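Local coordinates for transglutaminase-like domain-containing protein (Streptococcus suis, PDB 4XZ7) that acts as a transglutaminase, an enzyme class that cross-links glutamine and lysine side chains, and is a virulence factor with antiphagocytic properties, at residues L125-L130 and T157-G162; R103-S108 and L163-K168; V341-Q346 and I357-E362; K305-D310 and I334-Y339. One frame throughout, in Å; residues are numbered along the deposited sequence.

Interaction 1: L125-L130 and T157-G162; sequences LFKIEL and TIYSHG
Thr157 and Leu125 meet through a water that donates to Leu125 O (3.1 Å) and accepts from Thr157 N. Here a loop leaves strand 121-124 and runs at a shallow angle to residues 157-162, over the face of the sheet that bears Tyr159 and His161, without a direct hydrogen bond between the segments. Ile158 points away, yet its CG1 lies 3.6 Å from Leu125 CD2, the two branched chains side by side. Tyr159 turns toward the loop, and its flat ring suits a passing backbone: Lys127 CA sits over the centre of one face, a CH-pi contact of 3.6 Å to the ring centroid, while Thr157 CG2 lies against the opposite face nearer the rim. Tyr159 CB packs on Ile128 CG1 at 3.7 Å. Ser160 faces the other way, its OG bonded to His123, but a second water lies within hydrogen-bonding reach of its carbonyl and that of Ile128. His161 again faces the loop, and Leu130 CG rests over the middle of the imidazole, 3.6 Å from its centroid. Tyr98 OH bonds NE2. The other ring nitrogen, ND1, donates 2.7 Å to Gly162 O, which lies in the ring plane, and Leu130 CD1 touches that oxygen at 3.7 Å.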
loop_
_atom_site.group_PDB
_atom_site.type_symbol
_atom_site.label_atom_id
_atom_site.label_comp_id
_atom_site.label_asym_id
_atom_site.label_seq_id
_atom_site.Cartn_x
_atom_site.Cartn_y
_atom_site.Cartn_z
ATOM N N LEU B 125 20.855 30.614 -4.378
ATOM C CA LEU B 125 22.203 30.880 -4.877
ATOM C C LEU B 125 23.167 31.262 -3.759
ATOM O O LEU B 125 24.366 31.453 -3.991
ATOM C CB LEU B 125 22.171 31.981 -5.938
ATOM C CG LEU B 125 21.454 31.565 -7.225
ATOM C CD1 LEU B 125 21.284 32.770 -8.129
ATOM C CD2 LEU B 125 22.185 30.444 -7.943
ATOM N N PHE B 126 22.642 31.380 -2.546
ATOM C CA PHE B 126 23.481 31.567 -1.367
ATOM C C PHE B 126 23.378 30.307 -0.529
ATOM O O PHE B 126 22.452 29.519 -0.693
ATOM C CB PHE B 126 23.058 32.806 -0.569
ATOM C CG PHE B 126 21.593 32.841 -0.242
ATOM C CD1 PHE B 126 21.110 32.236 0.911
ATOM C CD2 PHE B 126 20.702 33.471 -1.082
ATOM C CE1 PHE B 126 19.760 32.259 1.207
ATOM C CE2 PHE B 126 19.356 33.497 -0.789
ATOM C CZ PHE B 126 18.883 32.887 0.353
ATOM N N LYS B 127 24.324 30.122 0.374
ATOM C CA LYS B 127 24.431 28.872 1.108
ATOM C C LYS B 127 23.263 28.684 2.048
ATOM O O LYS B 127 23.000 29.518 2.917
ATOM C CB LYS B 127 25.729 28.812 1.898
ATOM C CG LYS B 127 25.872 27.539 2.700
ATOM C CD LYS B 127 27.311 27.355 3.171
ATOM C CE LYS B 127 27.443 26.081 3.986
ATOM N NZ LYS B 127 28.812 25.930 4.517
ATOM N N ILE B 128 22.558 27.580 1.853
ATOM C CA ILE B 128 21.510 27.181 2.764
ATOM C C ILE B 128 21.695 25.708 3.042
ATOM O O ILE B 128 22.070 24.938 2.141
ATOM C CB ILE B 128 20.101 27.438 2.193
ATOM C CG1 ILE B 128 19.943 26.753 0.837
ATOM C CG2 ILE B 128 19.869 28.933 2.061
ATOM C CD1 ILE B 128 18.503 26.641 0.314
ATOM N N GLU B 129 21.455 25.326 4.291
ATOM C CA GLU B 129 21.403 23.917 4.673
ATOM C C GLU B 129 20.555 23.743 5.930
ATOM O O GLU B 129 20.281 24.705 6.651
ATOM C CB GLU B 129 22.809 23.359 4.890
ATOM C CG GLU B 129 23.770 24.303 5.581
ATOM C CD GLU B 129 25.028 23.603 6.071
ATOM O OE1 GLU B 129 25.226 23.580 7.304
ATOM O OE2 GLU B 129 25.813 23.078 5.236
ATOM N N LEU B 130 20.116 22.518 6.180
ATOM C CA LEU B 130 19.540 22.178 7.484
ATOM C C LEU B 130 20.557 21.328 8.235
ATOM O O LEU B 130 20.967 20.270 7.734
ATOM C CB LEU B 130 18.210 21.433 7.327
ATOM C CG LEU B 130 17.122 22.216 6.596
ATOM C CD1 LEU B 130 15.876 21.356 6.409
ATOM C CD2 LEU B 130 16.793 23.505 7.347
ATOM N N THR B 157 27.013 28.669 -7.471
ATOM C CA THR B 157 26.672 27.436 -6.767
ATOM C C THR B 157 25.217 27.479 -6.328
ATOM O O THR B 157 24.763 28.487 -5.787
ATOM C CB THR B 157 27.570 27.236 -5.536
ATOM O OG1 THR B 157 28.943 27.252 -5.948
ATOM C CG2 THR B 157 27.264 25.932 -4.839
ATOM N N ILE B 158 24.488 26.397 -6.575
ATOM C CA ILE B 158 23.086 26.305 -6.180
ATOM C C ILE B 158 22.961 25.326 -5.034
ATOM O O ILE B 158 23.394 24.187 -5.157
ATOM C CB ILE B 158 22.184 25.843 -7.343
ATOM C CG1 ILE B 158 22.252 26.839 -8.503
ATOM C CG2 ILE B 158 20.750 25.725 -6.877
ATOM C CD1 ILE B 158 21.493 26.389 -9.751
ATOM N N TYR B 159 22.376 25.780 -3.927
ATOM C CA TYR B 159 22.248 24.977 -2.711
ATOM C C TYR B 159 20.808 24.564 -2.538
ATOM O O TYR B 159 19.912 25.310 -2.904
ATOM C CB TYR B 159 22.696 25.768 -1.467
ATOM C CG TYR B 159 24.137 26.250 -1.524
ATOM C CD1 TYR B 159 25.150 25.525 -0.920
ATOM C CD2 TYR B 159 24.473 27.442 -2.184
ATOM C CE1 TYR B 159 26.449 25.958 -0.959
ATOM C CE2 TYR B 159 25.766 27.886 -2.224
ATOM C CZ TYR B 159 26.752 27.144 -1.618
ATOM O OH TYR B 159 28.054 27.581 -1.672
ATOM N N SER B 160 20.590 23.408 -1.925
ATOM C CA SER B 160 19.263 22.783 -1.895
ATOM C C SER B 160 19.052 22.039 -0.598
ATOM O O SER B 160 19.986 21.436 -0.081
ATOM C CB SER B 160 19.105 21.781 -3.054
ATOM O OG SER B 160 19.177 22.408 -4.322
ATOM N N HIS B 161 17.827 22.038 -0.086
ATOM C CA HIS B 161 17.500 21.084 0.980
ATOM C C HIS B 161 15.986 20.968 1.101
ATOM O O HIS B 161 15.250 21.723 0.476
ATOM C CB HIS B 161 18.144 21.478 2.327
ATOM C CG HIS B 161 17.649 22.784 2.894
ATOM N ND1 HIS B 161 16.343 22.977 3.286
ATOM C CD2 HIS B 161 18.298 23.942 3.170
ATOM C CE1 HIS B 161 16.197 24.208 3.757
ATOM N NE2 HIS B 161 17.365 24.820 3.688
ATOM N N GLY B 162 15.532 20.009 1.899
ATOM C CA GLY B 162 14.117 19.770 2.073
ATOM C C GLY B 162 13.370 21.010 2.493
ATOM O O GLY B 162 13.873 21.805 3.289
HETATM O O HOH W 1 26.917 30.891 -5.642
HETATM O O HOH W 2 22.543 22.481 1.144
#

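Interaction 2: R103-S108 and L163-K168; sequences RELRFS and LTVDNK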
loop_
_atom_site.group_PDB
_atom_site.type_symbol
_atom_site.label_atom_id
_atom_site.label_comp_id
_atom_site.label_asym_id
_atom_site.label_seq_id
_atom_site.Cartn_x
_atom_site.Cartn_y
_atom_site.Cartn_z
ATOM N N ARG B 103 10.490 29.649 8.544
ATOM C CA ARG B 103 10.099 30.080 9.891
ATOM C C ARG B 103 9.320 29.002 10.646
ATOM O O ARG B 103 9.502 28.787 11.843
ATOM C CB ARG B 103 9.259 31.361 9.825
ATOM C CG ARG B 103 9.178 32.088 11.154
ATOM C CD ARG B 103 8.381 33.383 11.045
ATOM N NE ARG B 103 8.709 34.135 9.835
ATOM C CZ ARG B 103 9.827 34.837 9.662
ATOM N NH1 ARG B 103 10.026 35.491 8.525
ATOM N NH2 ARG B 103 10.751 34.885 10.615
ATOM N N GLU B 104 8.446 28.329 9.920
ATOM C CA GLU B 104 7.578 27.325 10.496
ATOM C C GLU B 104 7.756 26.073 9.659
ATOM O O GLU B 104 7.890 26.164 8.443
ATOM C CB GLU B 104 6.119 27.818 10.502
ATOM C CG GLU B 104 5.034 26.762 10.739
ATOM C CD GLU B 104 3.644 27.381 10.972
ATOM O OE1 GLU B 104 2.621 26.765 10.576
ATOM O OE2 GLU B 104 3.575 28.484 11.564
ATOM N N LEU B 105 7.802 24.915 10.304
ATOM C CA LEU B 105 7.828 23.659 9.566
ATOM C C LEU B 105 6.682 23.647 8.563
ATOM O O LEU B 105 5.564 24.039 8.889
ATOM C CB LEU B 105 7.700 22.460 10.500
ATOM C CG LEU B 105 8.778 22.140 11.526
ATOM C CD1 LEU B 105 8.464 20.756 12.072
ATOM C CD2 LEU B 105 10.170 22.164 10.913
ATOM N N ARG B 106 6.976 23.187 7.356
ATOM C CA ARG B 106 5.998 23.061 6.275
ATOM C C ARG B 106 5.655 21.592 6.061
ATOM O O ARG B 106 6.516 20.813 5.665
ATOM C CB ARG B 106 6.572 23.661 4.997
ATOM C CG ARG B 106 5.725 23.481 3.767
ATOM C CD ARG B 106 5.074 24.795 3.400
ATOM N NE ARG B 106 6.024 25.906 3.410
ATOM C CZ ARG B 106 6.454 26.537 2.318
ATOM N NH1 ARG B 106 6.025 26.166 1.114
ATOM N NH2 ARG B 106 7.310 27.545 2.433
ATOM N N PHE B 107 4.420 21.200 6.351
ATOM C CA PHE B 107 4.043 19.792 6.288
ATOM C C PHE B 107 3.542 19.417 4.898
ATOM O O PHE B 107 2.808 20.181 4.273
ATOM C CB PHE B 107 2.974 19.466 7.351
ATOM C CG PHE B 107 3.542 19.276 8.727
ATOM C CD1 PHE B 107 3.811 20.375 9.540
ATOM C CD2 PHE B 107 3.839 18.008 9.194
ATOM C CE1 PHE B 107 4.356 20.203 10.802
ATOM C CE2 PHE B 107 4.375 17.830 10.449
ATOM C CZ PHE B 107 4.643 18.934 11.257
ATOM N N SER B 108 3.939 18.231 4.439
ATOM C CA SER B 108 3.655 17.751 3.089
ATOM C C SER B 108 2.173 17.830 2.712
ATOM O O SER B 108 1.826 18.299 1.634
ATOM C CB SER B 108 4.145 16.305 2.946
ATOM O OG SER B 108 4.046 15.855 1.610
ATOM N N LEU B 163 12.182 21.188 1.924
ATOM C CA LEU B 163 11.283 22.249 2.336
ATOM C C LEU B 163 10.136 21.658 3.152
ATOM O O LEU B 163 9.834 22.151 4.226
ATOM C CB LEU B 163 10.731 23.020 1.130
ATOM C CG LEU B 163 9.741 24.144 1.461
ATOM C CD1 LEU B 163 10.317 25.100 2.508
ATOM C CD2 LEU B 163 9.374 24.912 0.212
ATOM N N THR B 164 9.505 20.599 2.644
ATOM C CA THR B 164 8.420 19.957 3.386
ATOM C C THR B 164 8.954 18.870 4.314
ATOM O O THR B 164 9.960 18.213 4.021
ATOM C CB THR B 164 7.377 19.311 2.458
ATOM O OG1 THR B 164 8.044 18.367 1.628
ATOM C CG2 THR B 164 6.680 20.368 1.574
ATOM N N VAL B 165 8.268 18.694 5.434
ATOM C CA VAL B 165 8.555 17.603 6.343
ATOM C C VAL B 165 7.421 16.587 6.239
ATOM O O VAL B 165 6.284 16.938 5.902
ATOM C CB VAL B 165 8.729 18.104 7.804
ATOM C CG1 VAL B 165 9.842 19.129 7.867
ATOM C CG2 VAL B 165 7.453 18.702 8.328
ATOM N N ASP B 166 7.745 15.326 6.486
ATOM C CA ASP B 166 6.760 14.261 6.406
ATOM C C ASP B 166 7.244 13.137 7.300
ATOM O O ASP B 166 8.373 13.175 7.811
ATOM C CB ASP B 166 6.595 13.768 4.963
ATOM C CG ASP B 166 5.239 13.113 4.704
ATOM O OD1 ASP B 166 4.503 12.815 5.670
ATOM O OD2 ASP B 166 4.921 12.889 3.517
ATOM N N ASN B 167 6.367 12.165 7.510
ATOM C CA ASN B 167 6.731 10.852 8.034
ATOM C C ASN B 167 8.086 10.438 7.496
ATOM O O ASN B 167 8.299 10.481 6.286
ATOM C CB ASN B 167 5.617 9.865 7.617
ATOM C CG ASN B 167 5.723 8.536 8.287
ATOM O OD1 ASN B 167 6.801 7.969 8.383
ATOM N ND2 ASN B 167 4.578 8.000 8.730
ATOM N N LYS B 168 9.030 10.067 8.360
ATOM C CA LYS B 168 10.365 9.790 7.855
ATOM C C LYS B 168 10.395 8.500 7.007
ATOM O O LYS B 168 11.335 8.269 6.248
ATOM C CB LYS B 168 11.372 9.707 9.011
ATOM C CG LYS B 168 11.340 8.411 9.821
ATOM C CD LYS B 168 12.349 8.460 10.991
ATOM C CE LYS B 168 12.483 7.100 11.658
ATOM N NZ LYS B 168 13.482 7.072 12.751
HETATM O O HOH W 3 9.763 22.878 6.737
HETATM O O HOH W 4 6.134 14.156 1.556
#
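Arg106 crosses Leu163 and Thr164 obliquely, touching them with CB, CG and the guanidinium. Its CB lies 3.7 Å from Leu163 O; CG, anti to the backbone N (chi1 174°), meets the methyl CG2 of Thr164 at 3.9 Å. The chain bends at chi2 and chi3, and the guanidinium comes to rest with one face against the Leu163 methyls, NH1 standing 3.7 Å from Leu163 CD2. A long, flexible side chain suits this place: its carbons lie on apolar groups while NH2 reaches Gln101 OE1. The backbones form a short parallel pairing of the weakly bonded strand 106-107 with strand 157-167: Arg106 O accepts from Val165 N at 2.8 Å, and Val165 O accepts from Ser108 N at 3.1 Å. Phe107 and Val165 stand on the same side of this sheet, and Val165 CG2 sits over the middle of the phenyl ring in a CH-pi contact, 3.8 Å from its centroid. Phe107 also belongs to the dimer interface, where its ring meets Phe191 of the second subunit. Ser108 OG donates at 2.7 Å to a water that donates at 2.6 Å to Asp166 OD2, whose carboxylate also accepts from Asn185 N and Val186 N of the second subunit.

Interaction 3: V341-Q346 and I357-E362; sequences VVEAGQ and IDSNYE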
loop_
_atom_site.group_PDB
_atom_site.type_symbol
_atom_site.label_atom_id
_atom_site.label_comp_id
_atom_site.label_asym_id
_atom_site.label_seq_id
_atom_site.Cartn_x
_atom_site.Cartn_y
_atom_site.Cartn_z
ATOM N N VAL B 341 -12.150 -35.610 -3.101
ATOM C CA VAL B 341 -12.951 -34.452 -3.461
ATOM C C VAL B 341 -14.057 -34.227 -2.452
ATOM O O VAL B 341 -14.658 -35.173 -1.940
ATOM C CB VAL B 341 -13.555 -34.595 -4.850
ATOM C CG1 VAL B 341 -12.449 -34.660 -5.874
ATOM C CG2 VAL B 341 -14.426 -35.845 -4.912
ATOM N N VAL B 342 -14.298 -32.958 -2.161
ATOM C CA VAL B 342 -15.344 -32.551 -1.244
ATOM C C VAL B 342 -16.290 -31.686 -2.040
ATOM O O VAL B 342 -15.849 -30.805 -2.769
ATOM C CB VAL B 342 -14.772 -31.776 -0.029
ATOM C CG1 VAL B 342 -15.869 -31.031 0.732
ATOM C CG2 VAL B 342 -14.019 -32.716 0.882
ATOM N N GLU B 343 -17.589 -31.944 -1.923
ATOM C CA GLU B 343 -18.566 -31.189 -2.699
ATOM C C GLU B 343 -18.798 -29.804 -2.115
ATOM O O GLU B 343 -18.924 -29.655 -0.902
ATOM C CB GLU B 343 -19.886 -31.943 -2.778
ATOM C CG GLU B 343 -20.815 -31.350 -3.796
ATOM C CD GLU B 343 -20.279 -31.509 -5.194
ATOM O OE1 GLU B 343 -19.615 -32.532 -5.443
ATOM O OE2 GLU B 343 -20.512 -30.620 -6.038
ATOM N N ALA B 344 -18.846 -28.797 -2.986
ATOM C CA ALA B 344 -19.116 -27.419 -2.579
ATOM C C ALA B 344 -20.386 -27.338 -1.736
ATOM O O ALA B 344 -21.437 -27.830 -2.142
ATOM C CB ALA B 344 -19.240 -26.514 -3.808
ATOM N N GLY B 345 -20.286 -26.723 -0.562
ATOM C CA GLY B 345 -21.413 -26.668 0.353
ATOM C C GLY B 345 -21.266 -27.660 1.494
ATOM O O GLY B 345 -21.328 -27.284 2.669
ATOM N N GLN B 346 -21.080 -28.931 1.147
ATOM C CA GLN B 346 -20.779 -29.955 2.139
ATOM C C GLN B 346 -19.531 -29.564 2.903
ATOM O O GLN B 346 -18.591 -29.016 2.325
ATOM C CB GLN B 346 -20.591 -31.324 1.478
ATOM C CG GLN B 346 -21.663 -32.359 1.846
ATOM C CD GLN B 346 -21.556 -32.844 3.290
ATOM O OE1 GLN B 346 -20.627 -32.483 4.019
ATOM N NE2 GLN B 346 -22.507 -33.673 3.704
ATOM N N ILE B 357 -14.596 -29.182 -4.781
ATOM C CA ILE B 357 -15.007 -29.047 -6.174
ATOM C C ILE B 357 -16.490 -28.700 -6.284
ATOM O O ILE B 357 -17.229 -28.797 -5.307
ATOM C CB ILE B 357 -14.719 -30.332 -6.968
ATOM C CG1 ILE B 357 -15.776 -31.396 -6.676
ATOM C CG2 ILE B 357 -13.329 -30.884 -6.627
ATOM C CD1 ILE B 357 -15.709 -32.589 -7.622
ATOM N N ASP B 358 -16.919 -28.293 -7.470
ATOM C CA ASP B 358 -18.328 -27.992 -7.716
ATOM C C ASP B 358 -18.830 -28.808 -8.918
ATOM O O ASP B 358 -18.612 -28.447 -10.082
ATOM C CB ASP B 358 -18.519 -26.482 -7.931
ATOM C CG ASP B 358 -19.945 -26.105 -8.385
ATOM O OD1 ASP B 358 -20.891 -26.920 -8.254
ATOM O OD2 ASP B 358 -20.110 -24.967 -8.873
ATOM N N SER B 359 -19.510 -29.911 -8.626
ATOM C CA SER B 359 -19.853 -30.883 -9.653
ATOM C C SER B 359 -20.860 -30.344 -10.658
ATOM O O SER B 359 -20.865 -30.749 -11.821
ATOM C CB SER B 359 -20.395 -32.159 -9.007
ATOM O OG SER B 359 -19.521 -32.621 -7.985
ATOM N N ASN B 360 -21.721 -29.439 -10.210
ATOM C CA ASN B 360 -22.702 -28.839 -11.103
ATOM C C ASN B 360 -21.974 -28.003 -12.138
ATOM O O ASN B 360 -22.246 -28.091 -13.341
ATOM C CB ASN B 360 -23.705 -27.990 -10.321
ATOM C CG ASN B 360 -24.417 -28.783 -9.242
ATOM O OD1 ASN B 360 -24.867 -29.906 -9.476
ATOM N ND2 ASN B 360 -24.505 -28.211 -8.045
ATOM N N TYR B 361 -21.025 -27.205 -11.659
ATOM C CA TYR B 361 -20.218 -26.406 -12.559
ATOM C C TYR B 361 -19.441 -27.298 -13.529
ATOM O O TYR B 361 -19.291 -26.969 -14.703
ATOM C CB TYR B 361 -19.236 -25.509 -11.801
ATOM C CG TYR B 361 -18.337 -24.816 -12.787
ATOM C CD1 TYR B 361 -18.769 -23.693 -13.485
ATOM C CD2 TYR B 361 -17.082 -25.329 -13.084
ATOM C CE1 TYR B 361 -17.952 -23.083 -14.432
ATOM C CE2 TYR B 361 -16.277 -24.737 -14.022
ATOM C CZ TYR B 361 -16.711 -23.619 -14.682
ATOM O OH TYR B 361 -15.873 -23.060 -15.600
ATOM N N GLU B 362 -18.908 -28.402 -13.027
ATOM C CA GLU B 362 -18.129 -29.287 -13.878
ATOM C C GLU B 362 -19.020 -29.864 -14.977
ATOM O O GLU B 362 -18.665 -29.805 -16.161
ATOM C CB GLU B 362 -17.464 -30.384 -13.039
ATOM C CG GLU B 362 -16.132 -29.919 -12.436
ATOM C CD GLU B 362 -15.549 -30.865 -11.382
ATOM O OE1 GLU B 362 -15.840 -32.090 -11.396
ATOM O OE2 GLU B 362 -14.785 -30.370 -10.531
#
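Glu343 and Ile357 pair as neighbours on adjacent parallel strands, and two backbone hydrogen bonds flank the pair. Ile357 N donates to Val342 O at 2.9 Å, and Ala344 N donates to Ile357 O at 2.8 Å.

The side-chain hydrogen bonds centre on the carboxylate of Glu343, both of whose oxygens are engaged by Ser359. OE2 accepts from Ser359 N at 2.9 Å, an almost straight bond of 170°, while OE1 takes the Ser359 hydroxyl in a short bond of 2.5 Å from OG. Each oxygen uses its syn lone pair, a two-pronged grip that limits rotation of the group. With CG anti to the backbone N (chi1 -168°) and a bend further out, the chain carries its tip to the start of the helix. There Asp358 OD1 accepts weakly from Asn360 N and Tyr361 N.

In charge terms, Glu343 OE2 and Asp358 OD1 stand 4.3 Å apart; the positive end of the helix dipole would be expected to temper their repulsion.

The apolar contacts are fewer. Val341 CG1 packs on Ile357 CG2 at 3.9 Å, and the beta-branched residues suit the extended strands. The small Ala344 places its CB 4.2 Å from Asp358 CB.

Strand 354-357, paired in parallel with the outermost strand 340-343 of the transglutaminase-like domain's sheet, runs straight into helix 359-365, N-capped by Asp358 and bound at its first turn by Glu343.

Interaction 4: K305-D310 and I334-Y339; sequences KWHTID and IGEDSY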
loop_
_atom_site.group_PDB
_atom_site.type_symbol
_atom_site.label_atom_id
_atom_site.label_comp_id
_atom_site.label_asym_id
_atom_site.label_seq_id
_atom_site.Cartn_x
_atom_site.Cartn_y
_atom_site.Cartn_z
ATOM N N LYS B 305 -13.201 -37.447 -18.236
ATOM C CA LYS B 305 -13.270 -37.256 -16.789
ATOM C C LYS B 305 -12.717 -35.921 -16.313
ATOM O O LYS B 305 -11.868 -35.307 -16.960
ATOM C CB LYS B 305 -12.534 -38.394 -16.062
ATOM C CG LYS B 305 -13.405 -39.608 -15.732
ATOM C CD LYS B 305 -12.624 -40.665 -14.953
ATOM C CE LYS B 305 -12.028 -40.106 -13.656
ATOM N NZ LYS B 305 -13.056 -39.843 -12.597
ATOM N N TRP B 306 -13.220 -35.477 -15.170
ATOM C CA TRP B 306 -12.649 -34.326 -14.484
ATOM C C TRP B 306 -11.530 -34.819 -13.584
ATOM O O TRP B 306 -11.715 -35.772 -12.829
ATOM C CB TRP B 306 -13.714 -33.588 -13.673
ATOM C CG TRP B 306 -14.573 -32.703 -14.497
ATOM C CD1 TRP B 306 -15.803 -32.994 -15.023
ATOM C CD2 TRP B 306 -14.261 -31.374 -14.910
ATOM N NE1 TRP B 306 -16.279 -31.912 -15.744
ATOM C CE2 TRP B 306 -15.347 -30.906 -15.686
ATOM C CE3 TRP B 306 -13.165 -30.530 -14.704
ATOM C CZ2 TRP B 306 -15.366 -29.636 -16.244
ATOM C CZ3 TRP B 306 -13.183 -29.273 -15.260
ATOM C CH2 TRP B 306 -14.275 -28.832 -16.013
ATOM N N HIS B 307 -10.375 -34.175 -13.681
ATOM C CA HIS B 307 -9.192 -34.555 -12.917
ATOM C C HIS B 307 -8.667 -33.418 -12.051
ATOM O O HIS B 307 -8.730 -32.243 -12.446
ATOM C CB HIS B 307 -8.069 -35.007 -13.851
ATOM C CG HIS B 307 -8.466 -36.105 -14.784
ATOM N ND1 HIS B 307 -8.496 -37.429 -14.403
ATOM C CD2 HIS B 307 -8.870 -36.073 -16.073
ATOM C CE1 HIS B 307 -8.886 -38.166 -15.426
ATOM N NE2 HIS B 307 -9.122 -37.367 -16.451
ATOM N N THR B 308 -8.127 -33.769 -10.886
ATOM C CA THR B 308 -7.358 -32.807 -10.104
ATOM C C THR B 308 -5.894 -32.834 -10.545
ATOM O O THR B 308 -5.241 -33.887 -10.537
ATOM C CB THR B 308 -7.448 -33.080 -8.599
ATOM O OG1 THR B 308 -8.807 -33.366 -8.255
ATOM C CG2 THR B 308 -6.973 -31.867 -7.811
ATOM N N ILE B 309 -5.411 -31.674 -10.969
ATOM C CA ILE B 309 -4.032 -31.469 -11.371
ATOM C C ILE B 309 -3.337 -30.473 -10.441
ATOM O O ILE B 309 -3.710 -29.288 -10.395
ATOM C CB ILE B 309 -3.941 -30.952 -12.813
ATOM C CG1 ILE B 309 -4.693 -31.889 -13.752
ATOM C CG2 ILE B 309 -2.478 -30.795 -13.225
ATOM C CD1 ILE B 309 -4.053 -33.277 -13.863
ATOM N N ASP B 310 -2.370 -30.986 -9.672
ATOM C CA ASP B 310 -1.524 -30.194 -8.771
ATOM C C ASP B 310 -0.239 -29.793 -9.495
ATOM O O ASP B 310 0.630 -30.638 -9.727
ATOM C CB ASP B 310 -1.171 -30.992 -7.513
ATOM C CG ASP B 310 -0.634 -30.119 -6.385
ATOM O OD1 ASP B 310 -0.693 -30.582 -5.230
ATOM O OD2 ASP B 310 -0.170 -28.976 -6.630
ATOM N N ILE B 334 2.451 -36.532 -12.926
ATOM C CA ILE B 334 2.026 -35.220 -12.415
ATOM C C ILE B 334 0.935 -35.357 -11.343
ATOM O O ILE B 334 0.174 -34.413 -11.080
ATOM C CB ILE B 334 1.515 -34.261 -13.540
ATOM C CG1 ILE B 334 0.202 -34.756 -14.154
ATOM C CG2 ILE B 334 2.590 -34.031 -14.601
ATOM C CD1 ILE B 334 0.381 -35.823 -15.175
ATOM N N GLY B 335 0.874 -36.532 -10.720
ATOM C CA GLY B 335 0.007 -36.754 -9.573
ATOM C C GLY B 335 -1.488 -36.640 -9.835
ATOM O O GLY B 335 -2.253 -36.348 -8.918
ATOM N N GLU B 336 -1.894 -36.871 -11.084
ATOM C CA GLU B 336 -3.297 -36.845 -11.489
ATOM C C GLU B 336 -4.216 -37.519 -10.467
ATOM O O GLU B 336 -4.005 -38.682 -10.093
ATOM C CB GLU B 336 -3.444 -37.515 -12.866
ATOM C CG GLU B 336 -4.864 -37.904 -13.263
ATOM C CD GLU B 336 -4.952 -38.484 -14.683
ATOM O OE1 GLU B 336 -4.186 -38.053 -15.579
ATOM O OE2 GLU B 336 -5.798 -39.368 -14.907
ATOM N N ASP B 337 -5.203 -36.758 -9.993
ATOM C CA ASP B 337 -6.283 -37.264 -9.148
ATOM C C ASP B 337 -5.826 -37.876 -7.846
ATOM O O ASP B 337 -6.345 -38.911 -7.431
ATOM C CB ASP B 337 -7.103 -38.303 -9.908
ATOM C CG ASP B 337 -7.916 -37.688 -11.002
ATOM O OD1 ASP B 337 -8.327 -36.526 -10.820
ATOM O OD2 ASP B 337 -8.146 -38.351 -12.032
ATOM N N SER B 338 -4.866 -37.243 -7.194
ATOM C CA SER B 338 -4.359 -37.775 -5.944
ATOM C C SER B 338 -5.108 -37.185 -4.748
ATOM O O SER B 338 -4.821 -37.522 -3.593
ATOM C CB SER B 338 -2.866 -37.499 -5.817
ATOM O OG SER B 338 -2.635 -36.124 -5.613
ATOM N N TYR B 339 -6.063 -36.301 -5.030
ATOM C CA TYR B 339 -6.870 -35.676 -3.983
ATOM C C TYR B 339 -8.229 -36.338 -3.807
ATOM O O TYR B 339 -8.845 -36.779 -4.775
ATOM C CB TYR B 339 -7.082 -34.192 -4.291
ATOM C CG TYR B 339 -5.875 -33.354 -3.987
ATOM C CD1 TYR B 339 -5.739 -32.713 -2.756
ATOM C CD2 TYR B 339 -4.855 -33.214 -4.923
ATOM C CE1 TYR B 339 -4.622 -31.954 -2.477
ATOM C CE2 TYR B 339 -3.734 -32.459 -4.654
ATOM C CZ TYR B 339 -3.618 -31.831 -3.437
ATOM O OH TYR B 339 -2.498 -31.067 -3.183
HETATM O O HOH W 5 -8.741 -35.923 -7.301
HETATM O O HOH W 6 -2.039 -33.627 -10.052
#
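His307 ND1 donates to Asp337 OD2 at 2.6 Å in a nearly straight bond (170°), with the acceptor close to the imidazole plane. The other oxygen of that carboxylate, OD1, accepts from Thr308 N at 2.8 Å, and Asp337 N returns a bond of 2.9 Å to Thr308 O. Aspartate suits this place because its short side chain and its own N-H can together meet one stretch of strand. Asp337 holds the third position of the type II turn 335-338, with the positive phi that position calls for. Further along, Tyr339 OH donates to Asp310 OD1 at 2.8 Å, approaching from above the carboxylate plane. Thr308 OG1, bonded to Arg299 NH1, also shares a water with Tyr339 O, and another links Thr308 O, Asp310 N and Ile334 O. Packing is lighter: Thr308 CG2 touches Tyr339 CD2 at 3.8 Å. Asp310 OD2 accepts from His295 NE2, consistent with the His-Asp pair of the Cys-His-Asp triad in the transglutaminase core fold, with Tyr339 as a second-shell partner.

The four contacts form two groups at opposite ends of an elongated chain. Interactions 1 and 2 share strand 157-167, their centres about 16 Å apart; interactions 3 and 4, about 15 Å apart, serve the sheet of the transglutaminase-like half and touch where Trp306 meets Glu362. Roughly 57 to 68 Å separates the centres of one group from those of the other. Interaction 2 is the buried one, with strand pairing and a border on the second subunit, whereas interaction 3 lies at the surface and rests on a carboxylate at a helix start. Partly buried, interactions 1 and 4 both lay a loop on a strand: the first by CH-pi contacts and waters, the second by direct hydrogen bonds, most of them to carboxylates.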